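Local coordinates for acetyl-CoA acetyltransferase (Bacillus anthracis, PDB 3SS6) that transfers an acetyl group between two acetyl-CoA molecules, a thiolase reaction that gives acetoacetyl-CoA and free CoA, at the potassium ion site. Sequence-based numbering; all coordinates share one arbitrary frame. Chains: chain A/B, Acetyl-CoA acetyltransferase.

The potassium ion site. Residues chain A 85, 87, 96, 100, 103; chain B 85, 87, 96, 100, 103. With K (potassium ion), chain C.
The ring of A:Tyr85 has the side-chain amide of B:Gln96 over one face, and the potassium ion lies at its edge, in the ring plane. Ring and amide are stacked, 15° apart, with B:Gln96 NE2 4.0 Å from A:Tyr85 CZ and offset toward the rim. The ring of B:Tyr85 is stacked in nearly the same way by A:Gln96, whose CD lies above its centre, and the ion is again at the edge. The site lies between two thiolase-fold subunits, and each subunit gives the same residues from strand 83-88 and helix 93-107. K, which may come from purification or crystallisation, bridges the two chains and may help hold them together.

The ligands form a near square plane. The phenol oxygens A:Tyr85 OH and B:Tyr85 OH each bind K at 3.1 Å and stand opposite each other, 175° apart. The hydroxyls A:Ser100 OG and B:Ser100 OG bind K at 2.9 Å and fill the other pair of corners, also nearly opposite each other. Further ligands, such as water, may complete the shell. Both tyrosines hold CG in the crowded position between backbone N and carbonyl carbon (chi1 near 65°), which carries the phenol OH to the ion.

Each glutamine also sets the serine one helical turn on. Its CG is anti to the backbone N, and the chain then bends at chi2. In chain B, B:Gln96 NE2 donates to B:Ser100 OG at 3.1 Å, nearly straight and in the amide plane. That hydroxyl donates in turn to the helix carbonyl B:Gln96 O at 3.2 Å, from above the carbonyl plane. The serine oxygen thus meets an amide N-H and a cation, an arrangement that probably turns its proton toward the carbonyl. In chain A the hydrogen bond from A:Gln96 NE2 to A:Ser100 OG is alike, but the one from the hydroxyl to A:Gln96 O is weak.

Methionine and isoleucine side chains lie around the site. A:Met103 CE meets B:Tyr85 OH tip to tip at 4.0 Å, and B:Met103 repeats this with A:Tyr85. Both Met103 CE methyls are also 4.0 Å from K. B:Ile87 crosses A:Tyr85 obliquely, its CG2 4.0 Å from CD1 of A:Tyr85.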
loop_
_atom_site.group_PDB
_atom_site.type_symbol
_atom_site.label_atom_id
_atom_site.label_comp_id
_atom_site.label_asym_id
_atom_site.label_seq_id
_atom_site.Cartn_x
_atom_site.Cartn_y
_atom_site.Cartn_z
ATOM N N TYR A 85 -12.457 5.158 -28.213
ATOM C CA TYR A 85 -11.098 4.771 -27.848
ATOM C C TYR A 85 -10.363 5.947 -27.268
ATOM O O TYR A 85 -10.789 7.094 -27.421
ATOM C CB TYR A 85 -10.312 4.126 -28.999
ATOM C CG TYR A 85 -9.966 4.960 -30.221
ATOM C CD1 TYR A 85 -8.670 5.411 -30.430
ATOM C CD2 TYR A 85 -10.915 5.219 -31.199
ATOM C CE1 TYR A 85 -8.327 6.122 -31.584
ATOM C CE2 TYR A 85 -10.589 5.937 -32.352
ATOM C CZ TYR A 85 -9.290 6.381 -32.535
ATOM O OH TYR A 85 -8.958 7.073 -33.674
ATOM N N ILE A 87 -6.719 8.035 -26.120
ATOM C CA ILE A 87 -5.411 8.372 -26.674
ATOM C C ILE A 87 -4.465 8.961 -25.627
ATOM O O ILE A 87 -4.866 9.790 -24.803
ATOM C CB ILE A 87 -5.571 9.359 -27.858
ATOM C CG1 ILE A 87 -6.163 8.610 -29.062
ATOM C CG2 ILE A 87 -4.223 10.010 -28.215
ATOM C CD1 ILE A 87 -6.397 9.492 -30.274
ATOM N N GLN A 96 -4.679 15.573 -29.908
ATOM C CA GLN A 96 -4.576 14.412 -30.791
ATOM C C GLN A 96 -5.943 13.744 -30.981
ATOM O O GLN A 96 -6.258 13.240 -32.066
ATOM C CB GLN A 96 -3.561 13.390 -30.248
ATOM C CG GLN A 96 -3.445 12.142 -31.119
ATOM C CD GLN A 96 -2.880 12.477 -32.495
ATOM O OE1 GLN A 96 -1.856 13.146 -32.604
ATOM N NE2 GLN A 96 -3.557 12.032 -33.547
ATOM N N SER A 100 -7.405 12.871 -34.537
ATOM C CA SER A 100 -7.790 11.517 -34.890
ATOM C C SER A 100 -9.253 11.474 -35.341
ATOM O O SER A 100 -9.599 10.744 -36.280
ATOM C CB SER A 100 -7.536 10.572 -33.718
ATOM O OG SER A 100 -6.138 10.388 -33.526
ATOM N N MET A 103 -9.263 12.775 -38.822
ATOM C CA MET A 103 -8.811 11.755 -39.764
ATOM C C MET A 103 -9.939 10.804 -40.130
ATOM O O MET A 103 -10.136 10.502 -41.303
ATOM C CB MET A 103 -7.623 10.956 -39.212
ATOM C CG MET A 103 -6.370 11.796 -39.014
ATOM S SD MET A 103 -4.857 10.805 -38.824
ATOM C CE MET A 103 -5.151 9.986 -37.256
ATOM N N TYR B 85 2.297 7.869 -30.270
ATOM C CA TYR B 85 1.190 7.925 -29.330
ATOM C C TYR B 85 0.618 6.543 -29.069
ATOM O O TYR B 85 0.897 5.598 -29.808
ATOM C CB TYR B 85 0.100 8.914 -29.752
ATOM C CG TYR B 85 -0.680 8.633 -31.027
ATOM C CD1 TYR B 85 -2.011 8.214 -30.972
ATOM C CD2 TYR B 85 -0.109 8.861 -32.281
ATOM C CE1 TYR B 85 -2.756 8.017 -32.147
ATOM C CE2 TYR B 85 -0.839 8.668 -33.454
ATOM C CZ TYR B 85 -2.158 8.256 -33.383
ATOM O OH TYR B 85 -2.876 8.079 -34.554
ATOM N N ILE B 87 -2.596 3.917 -27.724
ATOM C CA ILE B 87 -4.030 3.736 -27.904
ATOM C C ILE B 87 -4.612 2.708 -26.938
ATOM O O ILE B 87 -4.023 1.645 -26.726
ATOM C CB ILE B 87 -4.326 3.308 -29.364
ATOM C CG1 ILE B 87 -4.089 4.504 -30.309
ATOM C CG2 ILE B 87 -5.767 2.786 -29.498
ATOM C CD1 ILE B 87 -4.386 4.211 -31.773
ATOM N N GLN B 96 -6.317 -1.567 -33.346
ATOM C CA GLN B 96 -6.614 -0.154 -33.576
ATOM C C GLN B 96 -5.351 0.634 -33.918
ATOM O O GLN B 96 -5.389 1.542 -34.742
ATOM C CB GLN B 96 -7.314 0.496 -32.376
ATOM C CG GLN B 96 -7.608 1.966 -32.619
ATOM C CD GLN B 96 -8.637 2.175 -33.721
ATOM O OE1 GLN B 96 -9.689 1.528 -33.732
ATOM N NE2 GLN B 96 -8.333 3.071 -34.661
ATOM N N SER B 100 -5.099 3.003 -37.074
ATOM C CA SER B 100 -4.754 4.415 -36.965
ATOM C C SER B 100 -3.543 4.731 -37.842
ATOM O O SER B 100 -3.497 5.778 -38.497
ATOM C CB SER B 100 -4.481 4.787 -35.510
ATOM O OG SER B 100 -5.686 4.725 -34.753
ATOM N N MET B 103 -4.803 4.999 -41.323
ATOM C CA MET B 103 -5.480 6.276 -41.563
ATOM C C MET B 103 -4.474 7.381 -41.856
ATOM O O MET B 103 -4.666 8.161 -42.792
ATOM C CB MET B 103 -6.377 6.673 -40.386
ATOM C CG MET B 103 -7.536 5.732 -40.190
ATOM S SD MET B 103 -8.794 6.446 -39.093
ATOM C CE MET B 103 -7.895 6.603 -37.543
HETATM K K K C . -5.942 7.535 -34.228
#